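PDB 4P8B: TRAP-type transporter, periplasmic component from Cupriavidus necator, which binds (2S)-2-acetolactate and probably serves as the periplasmic solute-binding component of a TRAP-type transporter. Local coordinates for residues G153-S158 and V240-I245; P118-L123 and W149-F154; L113-P118 and T235-V240; E107-S112 and V178-Y183. One frame throughout, in Å; residues are numbered along the deposited sequence. Where two conformers were deposited one is given.

How the contacts relate
The four contacts cluster near the middle of the chain, where the five-stranded and four-stranded sheets meet. Contact 1 pairs strands 144-154 and 241-249 and carries Arg155 and Asp242 of the ligand pocket. Contact 2, its centre about 8 Å away, shares Gly153 and Phe154 with it and sets the start of helix 120-127 on strand 144-154. Contact 3, also centred about 8 Å from contact 1, shares Val240 and joins the loop before that helix to the loop leading into strand 241-249. Contact 4, centred about 11 Å from contact 1, links residues 107-112 to helix 181-189. Residues 107-123 run through contacts 4, 3 and 2, beside the intersheet crossings of contact 1, consistent with this family's interdomain hinge.

Contact 1: G153-S158 and V240-I245; sequences GFREVS and VADPLI. With X2X ((2S)-2-hydroxy-2-methyl-3-oxobutanoic acid), chain D.
Arg155 and Asp242 meet where strands 144-154 and 241-249 pair antiparallel in the five-stranded sheet of this periplasmic binding protein. Gly153 and Asp242 form a hydrogen-bonded pair, with Asp242 N to Gly153 O at 3.2 Å; two residues on, past the non-hydrogen-bonded Phe154-Ala241 pair, Arg155 N reaches Val240 O at 2.9 Å and a straighter 164°. Apolar contact lies on the Phe154 side of the sheet: Ala241 CB sits over the centre of the Phe154 ring in a CH-pi contact, 3.7 Å from the centroid. The polar contact is a salt bridge, Arg155 NH1 to Asp242 OD1 at 3.0 Å, in the guanidinium plane but above that of the carboxylate, the two planes being 78° apart. Glu215 takes Arg155 NE, while Ser97 and Asn152 bind Asp242 OD2, so both groups are held in orientation. The same guanidinium grips the acetolactate: Arg155 NH1 donates to the hydroxyl oxygen OAF at 3.0 Å, and Arg155 NH2 to carboxylate oxygen OAE of X2X, also at 3.0 Å.

Contact 2: P118-L123 and W149-F154; sequences PDYKAL and WGENGF
The N-terminal turn of helix 120-127 packs on edge strand 144-154 of the five-stranded sheet, Tyr120 against Phe154 and Leu123 against Glu151. The aromatic pair is T-shaped: the edge of Phe154 points at the face of Tyr120, with centroids 5.1 Å apart and planes at 84°. Phe154 CE2 stands over that face toward its rim, while Phe154 CZ reaches Asp119 O at 3.5 Å. Water 1 links Tyr120 OH (2.7 Å) to the backbone N of Phe154 (2.9 Å). The Glu151 carboxylate lies almost coplanar with the Tyr120 ring, OE2 at its edge 3.5 Å from CE1, and Glu151 OE1 touches Leu123 CD2. CG of Glu151 is anti to the backbone N (chi1 -174°) and the extended chain carries the carboxylate between these side chains. N-cap Asp119 accepts from Ala122 N through OD1, and OD2 forms a salt bridge with Arg342. The buried Glu151 carboxylate pairs with Arg280, which would favour its charged form; a slightly positive Tyr120 ring edge is compatible with OE2 beside it.

Contact 3: L113-P118 and T235-V240; sequences LPFLMP and TTWGYV
Phe115 packs against Trp237 and Tyr239 where the loop before helix 120-127 meets the loop leading into strand 241-249. The Tyr239 side is tight: Tyr239 CB lies over the Phe115 ring in a CH-pi contact, 3.4 Å from Phe115 CZ. Trp237 is met more loosely, the edge of Phe115 turned to its face in an offset edge-to-face pair with planes at 83°. Phe115 sits third in a type II turn from Leu113 to Leu116, and its N donates to Tyr239 O at 2.8 Å and 168°, in the carbonyl plane. Beyond this, three waters bridge the loops around Met117, a selenomethionine. Water 2 accepts from Met117 N at 2.8 Å and donates to Tyr239 O at 2.9 Å; the other two lie between Met117 O and Gly238 O. Glu215, salt-bridged to Arg155, binds Tyr239 OH, and Trp237 NE1 bonds Arg155 O, linking both residues to ligand-binding Arg155. Tyr239 O accepts from both Phe115 N and water 2, so one carbonyl joins the directly bonded and water-bridged parts of the contact.

Contact 4: E107-S112 and V178-Y183; sequences ELNLFS and VGSPLY
A buried, water-bridged contact joins Asn109 and Ser112, in the 3-10 segment 107-112, to Ser180, Leu182 and Tyr183 around the start of helix 181-189. One direct hydrogen bond crosses it, between Ser112 OG and Tyr183 OH at 2.7 Å. Ser112 CB follows at 3.2 Å from Tyr183 OH, so the serine meets the hydroxyl end of the ring with both side-chain atoms. OG of Ser112 is anti to the carbonyl carbon (chi1 -60°), which directs it to the phenol. Next to this bond Leu182 CD2 packs on Ser112 CB at 3.7 Å and on Asn109 OD1, the Asn109 and Leu182 side chains lying alongside and pointing opposite ways. Tyr183 also packs on Val240 and Tyr239, and Val178 of the same segment touches the ligand, which places the contact beside the pocket. Water 5 donates to Asn109 OD1 at 2.9 Å and lies 2.7 Å from Ser112 OG; water 6 also donates to Asn109 OD1 and accepts from Leu182 N at 3.1 Å. Asn109 ND2 is taken by Arg106 O, consistent with the amide being fixed with its oxygen toward the waters. Asn109 OD1 thus accepts from two waters, one reaching Ser112 OG and the other Leu182 N.

Contact 1: G153-S158 and V240-I245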
loop_
_atom_site.group_PDB
_atom_site.type_symbol
_atom_site.label_atom_id
_atom_site.label_comp_id
_atom_site.label_asym_id
_atom_site.label_seq_id
_atom_site.Cartn_x
_atom_site.Cartn_y
_atom_site.Cartn_z
ATOM N N GLY A 153 -0.842 -3.731 -3.254
ATOM C CA GLY A 153 -1.734 -4.828 -3.559
ATOM C C GLY A 153 -2.471 -5.363 -2.374
ATOM O O GLY A 153 -2.451 -4.807 -1.295
ATOM N N PHE A 154 -3.176 -6.463 -2.599
ATOM C CA PHE A 154 -3.904 -7.158 -1.529
ATOM C C PHE A 154 -2.932 -7.757 -0.533
ATOM O O PHE A 154 -1.979 -8.474 -0.917
ATOM C CB PHE A 154 -4.858 -8.225 -2.090
ATOM C CG PHE A 154 -6.139 -7.641 -2.601
ATOM C CD1 PHE A 154 -7.151 -7.321 -1.727
ATOM C CD2 PHE A 154 -6.305 -7.382 -3.942
ATOM C CE1 PHE A 154 -8.341 -6.750 -2.189
ATOM C CE2 PHE A 154 -7.480 -6.804 -4.407
ATOM C CZ PHE A 154 -8.493 -6.496 -3.525
ATOM N N ARG A 155 -3.148 -7.458 0.737
ATOM C CA ARG A 155 -2.158 -7.740 1.770
ATOM C C ARG A 155 -2.484 -9.067 2.455
ATOM O O ARG A 155 -3.417 -9.162 3.235
ATOM C CB ARG A 155 -2.088 -6.578 2.765
ATOM C CG ARG A 155 -1.732 -5.257 2.095
ATOM C CD ARG A 155 -1.662 -4.091 3.061
ATOM N NE ARG A 155 -0.539 -4.168 4.004
ATOM C CZ ARG A 155 0.689 -3.733 3.782
ATOM N NH1 ARG A 155 1.019 -3.232 2.611
ATOM N NH2 ARG A 155 1.607 -3.831 4.727
ATOM N N GLU A 156 -1.714 -10.100 2.111
ATOM C CA GLU A 156 -1.964 -11.461 2.570
ATOM C C GLU A 156 -1.173 -11.721 3.850
ATOM O O GLU A 156 -0.008 -11.313 3.960
ATOM C CB GLU A 156 -1.617 -12.462 1.464
ATOM C CG GLU A 156 -2.147 -12.090 0.071
ATOM C CD GLU A 156 -3.654 -11.914 -0.011
ATOM O OE1 GLU A 156 -4.363 -12.022 0.999
ATOM O OE2 GLU A 156 -4.137 -11.638 -1.142
ATOM N N VAL A 157 -1.796 -12.371 4.812
ATOM C CA VAL A 157 -1.175 -12.623 6.112
ATOM C C VAL A 157 -0.289 -13.869 6.099
ATOM O O VAL A 157 -0.683 -14.928 5.595
ATOM C CB VAL A 157 -2.254 -12.670 7.236
ATOM C CG1 VAL A 157 -3.274 -13.816 7.022
ATOM C CG2 VAL A 157 -1.617 -12.792 8.608
ATOM N N SER A 158 0.929 -13.721 6.604
ATOM C CA SER A 158 1.864 -14.826 6.713
ATOM C C SER A 158 2.312 -14.975 8.146
ATOM O O SER A 158 2.255 -14.046 8.938
ATOM C CB SER A 158 3.085 -14.623 5.825
ATOM O OG SER A 158 3.937 -13.576 6.297
ATOM N N VAL A 240 -7.373 -6.348 2.942
ATOM C CA VAL A 240 -7.290 -4.975 2.461
ATOM C C VAL A 240 -6.329 -4.962 1.283
ATOM O O VAL A 240 -5.608 -5.930 1.047
ATOM C CB VAL A 240 -6.713 -4.017 3.533
ATOM C CG1 VAL A 240 -7.540 -4.031 4.797
ATOM C CG2 VAL A 240 -5.255 -4.336 3.830
ATOM N N ALA A 241 -6.284 -3.849 0.569
ATOM C CA ALA A 241 -5.241 -3.621 -0.420
ATOM C C ALA A 241 -4.826 -2.170 -0.335
ATOM O O ALA A 241 -5.687 -1.296 -0.271
ATOM C CB ALA A 241 -5.694 -3.948 -1.819
ATOM N N ASP A 242 -3.525 -1.898 -0.368
ATOM C CA ASP A 242 -3.056 -0.529 -0.404
ATOM C C ASP A 242 -2.669 -0.122 -1.817
ATOM O O ASP A 242 -1.736 -0.709 -2.406
ATOM C CB ASP A 242 -1.931 -0.211 0.631
ATOM C CG ASP A 242 -0.691 -1.090 0.535
ATOM O OD1 ASP A 242 -0.798 -2.329 0.386
ATOM O OD2 ASP A 242 0.422 -0.531 0.736
ATOM N N PRO A 243 -3.362 0.873 -2.363
ATOM C CA PRO A 243 -2.868 1.519 -3.575
ATOM C C PRO A 243 -1.697 2.401 -3.245
ATOM O O PRO A 243 -1.403 2.666 -2.080
ATOM C CB PRO A 243 -4.084 2.295 -4.073
ATOM C CG PRO A 243 -4.940 2.521 -2.881
ATOM C CD PRO A 243 -4.589 1.506 -1.844
ATOM N N LEU A 244 -1.037 2.863 -4.298
ATOM C CA LEU A 244 0.007 3.863 -4.185
ATOM C C LEU A 244 -0.470 5.142 -4.812
ATOM O O LEU A 244 -1.310 5.116 -5.702
ATOM C CB LEU A 244 1.286 3.397 -4.890
ATOM C CG LEU A 244 1.863 2.052 -4.483
ATOM C CD1 LEU A 244 3.040 1.675 -5.371
ATOM C CD2 LEU A 244 2.244 2.036 -3.012
ATOM N N ILE A 245 0.100 6.267 -4.382
ATOM C CA ILE A 245 -0.178 7.559 -4.990
ATOM C C ILE A 245 1.140 8.249 -5.309
ATOM O O ILE A 245 2.062 8.302 -4.484
ATOM C CB ILE A 245 -1.040 8.462 -4.078
ATOM C CG1 ILE A 245 -2.303 7.709 -3.641
ATOM C CG2 ILE A 245 -1.403 9.759 -4.793
ATOM C CD1 ILE A 245 -3.174 8.497 -2.664
HETATM O OAD X2X D . 5.635 -1.451 5.449
HETATM C CAH X2X D . 5.056 -2.198 4.596
HETATM O OAE X2X D . 4.575 -3.323 4.924
HETATM C CAI X2X D . 4.917 -1.752 3.177
HETATM C CAB X2X D . 6.292 -1.747 2.546
HETATM O OAF X2X D . 3.956 -2.511 2.500
HETATM C CAG X2X D . 4.367 -0.364 3.257
HETATM O OAC X2X D . 5.116 0.607 3.149
HETATM C CAA X2X D . 2.912 -0.152 3.500
#

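Contact 2: P118-L123 and W149-F154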
loop_
_atom_site.group_PDB
_atom_site.type_symbol
_atom_site.label_atom_id
_atom_site.label_comp_id
_atom_site.label_asym_id
_atom_site.label_seq_id
_atom_site.Cartn_x
_atom_site.Cartn_y
_atom_site.Cartn_z
ATOM N N PRO A 118 -13.669 -6.873 -2.618
ATOM C CA PRO A 118 -13.546 -8.317 -2.898
ATOM C C PRO A 118 -12.482 -8.700 -3.922
ATOM O O PRO A 118 -12.027 -9.846 -3.920
ATOM C CB PRO A 118 -14.917 -8.698 -3.461
ATOM C CG PRO A 118 -15.846 -7.674 -2.953
ATOM C CD PRO A 118 -15.042 -6.387 -2.838
ATOM N N ASP A 119 -12.088 -7.782 -4.790
ATOM C CA ASP A 119 -11.244 -8.143 -5.918
ATOM C C ASP A 119 -10.623 -6.886 -6.550
ATOM O O ASP A 119 -10.838 -5.763 -6.079
ATOM C CB ASP A 119 -12.051 -8.960 -6.946
ATOM C CG ASP A 119 -13.346 -8.281 -7.368
ATOM O OD1 ASP A 119 -13.405 -7.034 -7.435
ATOM O OD2 ASP A 119 -14.314 -8.995 -7.695
ATOM N N TYR A 120 -9.825 -7.071 -7.599
ATOM C CA TYR A 120 -9.149 -5.957 -8.256
ATOM C C TYR A 120 -10.145 -5.005 -8.905
ATOM O O TYR A 120 -9.913 -3.800 -8.933
ATOM C CB TYR A 120 -8.122 -6.467 -9.283
ATOM C CG TYR A 120 -7.004 -7.226 -8.598
ATOM C CD1 TYR A 120 -5.994 -6.559 -7.918
ATOM C CD2 TYR A 120 -7.004 -8.611 -8.571
ATOM C CE1 TYR A 120 -5.010 -7.248 -7.266
ATOM C CE2 TYR A 120 -6.009 -9.324 -7.908
ATOM C CZ TYR A 120 -5.015 -8.633 -7.256
ATOM O OH TYR A 120 -4.028 -9.346 -6.587
ATOM N N LYS A 121 -11.249 -5.533 -9.421
ATOM C CA LYS A 121 -12.274 -4.698 -10.038
ATOM C C LYS A 121 -12.809 -3.716 -8.995
ATOM O O LYS A 121 -13.137 -2.572 -9.320
ATOM C CB LYS A 121 -13.393 -5.564 -10.611
ATOM C CG LYS A 121 -14.190 -4.886 -11.712
ATOM C CD LYS A 121 -15.021 -5.903 -12.510
ATOM C CE LYS A 121 -15.741 -5.246 -13.668
ATOM N NZ LYS A 121 -16.594 -6.218 -14.416
ATOM N N ALA A 122 -12.877 -4.142 -7.745
ATOM C CA ALA A 122 -13.375 -3.297 -6.667
ATOM C C ALA A 122 -12.389 -2.193 -6.347
ATOM O O ALA A 122 -12.788 -1.047 -6.153
ATOM C CB ALA A 122 -13.675 -4.136 -5.432
ATOM N N LEU A 123 -11.107 -2.516 -6.272
ATOM C CA LEU A 123 -10.114 -1.500 -6.022
ATOM C C LEU A 123 -10.120 -0.466 -7.148
ATOM O O LEU A 123 -10.087 0.752 -6.903
ATOM C CB LEU A 123 -8.735 -2.174 -5.878
ATOM C CG LEU A 123 -7.491 -1.300 -5.733
ATOM C CD1 LEU A 123 -7.643 -0.306 -4.619
ATOM C CD2 LEU A 123 -6.238 -2.143 -5.518
ATOM N N TRP A 149 -2.310 7.065 -9.638
ATOM C CA TRP A 149 -2.401 5.896 -8.781
ATOM C C TRP A 149 -1.497 4.777 -9.262
ATOM O O TRP A 149 -1.373 4.517 -10.465
ATOM C CB TRP A 149 -3.836 5.344 -8.765
ATOM C CG TRP A 149 -4.878 6.260 -8.193
ATOM C CD1 TRP A 149 -5.633 7.173 -8.873
ATOM C CD2 TRP A 149 -5.260 6.364 -6.824
ATOM N NE1 TRP A 149 -6.455 7.830 -8.004
ATOM C CE2 TRP A 149 -6.263 7.354 -6.744
ATOM C CE3 TRP A 149 -4.862 5.703 -5.651
ATOM C CZ2 TRP A 149 -6.861 7.710 -5.532
ATOM C CZ3 TRP A 149 -5.473 6.046 -4.465
ATOM C CH2 TRP A 149 -6.458 7.052 -4.412
ATOM N N GLY A 150 -0.896 4.102 -8.290
ATOM C CA GLY A 150 -0.238 2.816 -8.482
ATOM C C GLY A 150 -0.844 1.808 -7.532
ATOM O O GLY A 150 -1.955 1.967 -7.038
ATOM N N GLU A 151 -0.084 0.755 -7.261
ATOM C CA GLU A 151 -0.574 -0.343 -6.428
ATOM C C GLU A 151 0.526 -1.066 -5.688
ATOM O O GLU A 151 1.562 -1.399 -6.254
ATOM C CB GLU A 151 -1.316 -1.342 -7.305
ATOM C CG GLU A 151 -2.003 -2.477 -6.534
ATOM C CD GLU A 151 -3.142 -3.042 -7.327
ATOM O OE1 GLU A 151 -3.984 -2.232 -7.736
ATOM O OE2 GLU A 151 -3.168 -4.260 -7.601
ATOM N N ASN A 152 0.295 -1.321 -4.402
ATOM C CA ASN A 152 1.095 -2.299 -3.661
ATOM C C ASN A 152 0.358 -3.630 -3.808
ATOM O O ASN A 152 0.864 -4.531 -4.475
ATOM C CB ASN A 152 1.276 -1.840 -2.221
ATOM C CG ASN A 152 2.604 -2.300 -1.608
ATOM O OD1 ASN A 152 3.518 -2.761 -2.302
ATOM N ND2 ASN A 152 2.708 -2.146 -0.311
ATOM N N GLY A 153 -0.842 -3.731 -3.254
ATOM C CA GLY A 153 -1.734 -4.828 -3.559
ATOM C C GLY A 153 -2.471 -5.363 -2.374
ATOM O O GLY A 153 -2.451 -4.807 -1.295
ATOM N N PHE A 154 -3.176 -6.463 -2.599
ATOM C CA PHE A 154 -3.904 -7.158 -1.529
ATOM C C PHE A 154 -2.932 -7.757 -0.533
ATOM O O PHE A 154 -1.979 -8.474 -0.917
ATOM C CB PHE A 154 -4.858 -8.225 -2.090
ATOM C CG PHE A 154 -6.139 -7.641 -2.601
ATOM C CD1 PHE A 154 -7.151 -7.321 -1.727
ATOM C CD2 PHE A 154 -6.305 -7.382 -3.942
ATOM C CE1 PHE A 154 -8.341 -6.750 -2.189
ATOM C CE2 PHE A 154 -7.480 -6.804 -4.407
ATOM C CZ PHE A 154 -8.493 -6.496 -3.525
HETATM O O HOH W 1 -2.412 -7.942 -5.006
#

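Contact 3: L113-P118 and T235-V240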
loop_
_atom_site.group_PDB
_atom_site.type_symbol
_atom_site.label_atom_id
_atom_site.label_comp_id
_atom_site.label_asym_id
_atom_site.label_seq_id
_atom_site.Cartn_x
_atom_site.Cartn_y
_atom_site.Cartn_z
ATOM N N LEU A 113 -10.067 -0.471 5.405
ATOM C CA LEU A 113 -11.248 -1.053 6.042
ATOM C C LEU A 113 -11.320 -2.546 5.761
ATOM O O LEU A 113 -11.290 -2.960 4.608
ATOM C CB LEU A 113 -12.515 -0.398 5.511
ATOM C CG LEU A 113 -12.763 1.043 5.935
ATOM C CD1 LEU A 113 -13.894 1.635 5.096
ATOM C CD2 LEU A 113 -13.089 1.122 7.417
ATOM N N PRO A 114 -11.414 -3.366 6.814
ATOM C CA PRO A 114 -11.301 -4.815 6.581
ATOM C C PRO A 114 -12.477 -5.356 5.767
ATOM O O PRO A 114 -13.630 -5.128 6.097
ATOM C CB PRO A 114 -11.255 -5.400 8.005
ATOM C CG PRO A 114 -11.854 -4.324 8.893
ATOM C CD PRO A 114 -11.477 -3.018 8.235
ATOM N N PHE A 115 -12.151 -6.020 4.660
ATOM C CA PHE A 115 -13.095 -6.705 3.783
ATOM C C PHE A 115 -14.032 -5.776 3.035
ATOM O O PHE A 115 -15.148 -6.136 2.686
ATOM C CB PHE A 115 -13.797 -7.853 4.536
ATOM C CG PHE A 115 -12.810 -8.835 5.104
ATOM C CD1 PHE A 115 -12.184 -9.755 4.265
ATOM C CD2 PHE A 115 -12.416 -8.770 6.417
ATOM C CE1 PHE A 115 -11.238 -10.609 4.745
ATOM C CE2 PHE A 115 -11.466 -9.633 6.897
ATOM C CZ PHE A 115 -10.869 -10.528 6.057
ATOM N N LEU A 116 -13.545 -4.575 2.738
ATOM C CA LEU A 116 -14.248 -3.655 1.841
ATOM C C LEU A 116 -14.247 -4.109 0.381
ATOM O O LEU A 116 -15.250 -4.001 -0.294
ATOM C CB LEU A 116 -13.617 -2.263 1.907
ATOM C CG LEU A 116 -14.205 -1.207 0.968
ATOM C CD1 LEU A 116 -15.616 -0.815 1.343
ATOM C CD2 LEU A 116 -13.314 0.029 0.956
HETATM N N MSE A 117 -13.108 -4.593 -0.109
HETATM C CA MSE A 117 -12.907 -4.805 -1.539
HETATM C C MSE A 117 -12.726 -6.283 -1.883
HETATM O O MSE A 117 -11.715 -6.881 -1.521
HETATM C CB MSE A 117 -11.654 -4.060 -1.990
HETATM C CG MSE A 117 -11.735 -2.559 -1.809
HETATM SE SE MSE A 117 -10.133 -1.616 -2.293
HETATM C CE MSE A 117 -8.983 -2.201 -0.843
ATOM N N PRO A 118 -13.669 -6.873 -2.618
ATOM C CA PRO A 118 -13.546 -8.317 -2.898
ATOM C C PRO A 118 -12.482 -8.700 -3.922
ATOM O O PRO A 118 -12.027 -9.846 -3.920
ATOM C CB PRO A 118 -14.917 -8.698 -3.461
ATOM C CG PRO A 118 -15.846 -7.674 -2.953
ATOM C CD PRO A 118 -15.042 -6.387 -2.838
ATOM N N THR A 235 -2.068 -17.005 4.098
ATOM C CA THR A 235 -3.486 -17.105 3.737
ATOM C C THR A 235 -3.864 -15.928 2.877
ATOM O O THR A 235 -3.648 -14.784 3.251
ATOM C CB THR A 235 -4.359 -17.162 4.973
ATOM O OG1 THR A 235 -4.044 -18.359 5.664
ATOM C CG2 THR A 235 -5.864 -17.189 4.612
ATOM N N THR A 236 -4.412 -16.233 1.702
ATOM C CA THR A 236 -4.709 -15.191 0.740
ATOM C C THR A 236 -6.087 -14.573 0.995
ATOM O O THR A 236 -6.945 -14.534 0.098
ATOM C CB THR A 236 -4.644 -15.742 -0.675
ATOM O OG1 THR A 236 -5.545 -16.850 -0.782
ATOM C CG2 THR A 236 -3.206 -16.177 -1.027
ATOM N N TRP A 237 -6.302 -14.101 2.209
ATOM C CA TRP A 237 -7.601 -13.563 2.626
ATOM C C TRP A 237 -7.994 -12.236 1.991
ATOM O O TRP A 237 -9.162 -11.870 2.055
ATOM C CB TRP A 237 -7.630 -13.440 4.129
ATOM C CG TRP A 237 -6.662 -12.464 4.765
ATOM C CD1 TRP A 237 -5.611 -11.797 4.180
ATOM C CD2 TRP A 237 -6.674 -12.057 6.130
ATOM N NE1 TRP A 237 -4.974 -11.028 5.116
ATOM C CE2 TRP A 237 -5.610 -11.153 6.318
ATOM C CE3 TRP A 237 -7.482 -12.392 7.229
ATOM C CZ2 TRP A 237 -5.364 -10.556 7.541
ATOM C CZ3 TRP A 237 -7.232 -11.801 8.435
ATOM C CH2 TRP A 237 -6.170 -10.896 8.589
ATOM N N GLY A 238 -7.071 -11.525 1.365
ATOM C CA GLY A 238 -7.400 -10.286 0.682
ATOM C C GLY A 238 -8.054 -9.254 1.574
ATOM O O GLY A 238 -8.916 -8.495 1.083
ATOM N N TYR A 239 -7.695 -9.150 2.849
ATOM C CA TYR A 239 -8.492 -8.360 3.784
ATOM C C TYR A 239 -8.500 -6.872 3.434
ATOM O O TYR A 239 -9.531 -6.201 3.605
ATOM C CB TYR A 239 -8.131 -8.591 5.255
ATOM C CG TYR A 239 -6.893 -7.886 5.806
ATOM C CD1 TYR A 239 -5.637 -7.949 5.173
ATOM C CD2 TYR A 239 -6.971 -7.224 7.006
ATOM C CE1 TYR A 239 -4.527 -7.325 5.731
ATOM C CE2 TYR A 239 -5.873 -6.629 7.583
ATOM C CZ TYR A 239 -4.647 -6.679 6.936
ATOM O OH TYR A 239 -3.581 -6.061 7.538
ATOM N N VAL A 240 -7.373 -6.348 2.942
ATOM C CA VAL A 240 -7.290 -4.975 2.461
ATOM C C VAL A 240 -6.329 -4.962 1.283
ATOM O O VAL A 240 -5.608 -5.930 1.047
ATOM C CB VAL A 240 -6.713 -4.017 3.533
ATOM C CG1 VAL A 240 -7.540 -4.031 4.797
ATOM C CG2 VAL A 240 -5.255 -4.336 3.830
HETATM O O HOH W 2 -10.665 -4.807 1.282
HETATM O O HOH W 3 -11.635 -7.788 1.126
HETATM O O HOH W 4 -10.265 -9.333 -1.331
#

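Contact 4: E107-S112 and V178-Y183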
loop_
_atom_site.group_PDB
_atom_site.type_symbol
_atom_site.label_atom_id
_atom_site.label_comp_id
_atom_site.label_asym_id
_atom_site.label_seq_id
_atom_site.Cartn_x
_atom_site.Cartn_y
_atom_site.Cartn_z
ATOM N N GLU A 107 -8.810 10.042 5.522
ATOM C CA GLU A 107 -9.586 9.428 4.448
ATOM C C GLU A 107 -8.850 8.260 3.806
ATOM O O GLU A 107 -9.479 7.374 3.237
ATOM C CB GLU A 107 -9.922 10.463 3.368
ATOM C CG GLU A 107 -10.873 11.558 3.792
ATOM C CD GLU A 107 -10.236 12.683 4.609
ATOM O OE1 GLU A 107 -8.989 12.747 4.767
ATOM O OE2 GLU A 107 -11.001 13.514 5.120
ATOM N N LEU A 108 -7.517 8.232 3.908
ATOM C CA LEU A 108 -6.766 7.152 3.310
ATOM C C LEU A 108 -6.969 5.821 4.052
ATOM O O LEU A 108 -6.660 4.773 3.506
ATOM C CB LEU A 108 -5.276 7.504 3.201
ATOM C CG LEU A 108 -4.956 8.690 2.299
ATOM C CD1 LEU A 108 -3.471 8.943 2.330
ATOM C CD2 LEU A 108 -5.412 8.432 0.872
ATOM N N ASN A 109 -7.533 5.881 5.265
ATOM C CA ASN A 109 -7.928 4.659 5.959
ATOM C C ASN A 109 -9.020 3.870 5.204
ATOM O O ASN A 109 -9.237 2.709 5.490
ATOM C CB ASN A 109 -8.422 4.955 7.369
ATOM C CG ASN A 109 -7.316 5.322 8.327
ATOM O OD1 ASN A 109 -6.465 4.503 8.648
ATOM N ND2 ASN A 109 -7.349 6.551 8.818
ATOM N N LEU A 110 -9.694 4.499 4.251
ATOM C CA LEU A 110 -10.731 3.827 3.491
ATOM C C LEU A 110 -10.226 2.520 2.889
ATOM O O LEU A 110 -10.916 1.496 2.929
ATOM C CB LEU A 110 -11.251 4.757 2.402
ATOM C CG LEU A 110 -12.485 4.304 1.635
ATOM C CD1 LEU A 110 -13.349 5.495 1.251
ATOM C CD2 LEU A 110 -12.085 3.538 0.385
ATOM N N PHE A 111 -9.000 2.527 2.367
ATOM C CA PHE A 111 -8.454 1.346 1.742
ATOM C C PHE A 111 -8.035 0.265 2.744
ATOM O O PHE A 111 -7.773 -0.896 2.361
ATOM C CB PHE A 111 -7.266 1.709 0.824
ATOM C CG PHE A 111 -7.637 2.656 -0.280
ATOM C CD1 PHE A 111 -8.392 2.206 -1.366
ATOM C CD2 PHE A 111 -7.268 3.987 -0.239
ATOM C CE1 PHE A 111 -8.744 3.065 -2.376
ATOM C CE2 PHE A 111 -7.641 4.849 -1.261
ATOM C CZ PHE A 111 -8.366 4.384 -2.320
ATOM N N SER A 112 -7.986 0.650 4.019
ATOM C CA SER A 112 -7.631 -0.247 5.105
ATOM C C SER A 112 -8.853 -0.821 5.815
ATOM O O SER A 112 -8.697 -1.561 6.766
ATOM C CB SER A 112 -6.763 0.487 6.127
ATOM O OG SER A 112 -5.582 0.933 5.476
ATOM N N VAL A 178 1.996 -2.024 10.115
ATOM C CA VAL A 178 2.512 -0.670 10.019
ATOM C C VAL A 178 1.888 0.122 11.147
ATOM O O VAL A 178 0.779 -0.210 11.593
ATOM C CB VAL A 178 2.122 -0.047 8.667
ATOM C CG1 VAL A 178 2.583 1.394 8.586
ATOM C CG2 VAL A 178 2.699 -0.862 7.525
ATOM N N GLY A 179 2.535 1.198 11.576
ATOM C CA GLY A 179 2.018 2.032 12.649
ATOM C C GLY A 179 0.865 2.946 12.275
ATOM O O GLY A 179 0.984 4.162 12.364
ATOM N N SER A 180 -0.256 2.360 11.885
ATOM C CA SER A 180 -1.503 3.092 11.681
ATOM C C SER A 180 -2.577 2.379 12.521
ATOM O O SER A 180 -2.819 1.201 12.302
ATOM C CB SER A 180 -1.845 3.127 10.192
ATOM O OG SER A 180 -3.240 3.036 9.941
ATOM N N PRO A 181 -3.184 3.085 13.500
ATOM C CA PRO A 181 -4.000 2.456 14.552
ATOM C C PRO A 181 -5.121 1.517 14.095
ATOM O O PRO A 181 -5.464 0.584 14.808
ATOM C CB PRO A 181 -4.589 3.647 15.330
ATOM C CG PRO A 181 -4.064 4.886 14.683
ATOM C CD PRO A 181 -2.950 4.515 13.770
ATOM N N LEU A 182 -5.688 1.751 12.919
ATOM C CA LEU A 182 -6.717 0.858 12.410
ATOM C C LEU A 182 -6.218 -0.577 12.330
ATOM O O LEU A 182 -6.946 -1.523 12.672
ATOM C CB LEU A 182 -7.190 1.387 11.056
ATOM C CG LEU A 182 -8.142 0.529 10.208
ATOM C CD1 LEU A 182 -9.297 -0.094 11.001
ATOM C CD2 LEU A 182 -8.689 1.413 9.104
ATOM N N TYR A 183 -4.973 -0.769 11.909
ATOM C CA TYR A 183 -4.442 -2.124 11.818
ATOM C C TYR A 183 -4.321 -2.807 13.187
ATOM O O TYR A 183 -4.572 -4.011 13.316
ATOM C CB TYR A 183 -3.102 -2.161 11.044
ATOM C CG TYR A 183 -3.347 -1.971 9.580
ATOM C CD1 TYR A 183 -3.685 -3.038 8.762
ATOM C CD2 TYR A 183 -3.352 -0.693 9.014
ATOM C CE1 TYR A 183 -3.973 -2.851 7.415
ATOM C CE2 TYR A 183 -3.646 -0.497 7.684
ATOM C CZ TYR A 183 -3.975 -1.582 6.891
ATOM O OH TYR A 183 -4.288 -1.382 5.570
HETATM O O HOH W 5 -4.760 3.024 6.890
HETATM O O HOH W 6 -5.075 4.125 11.096
#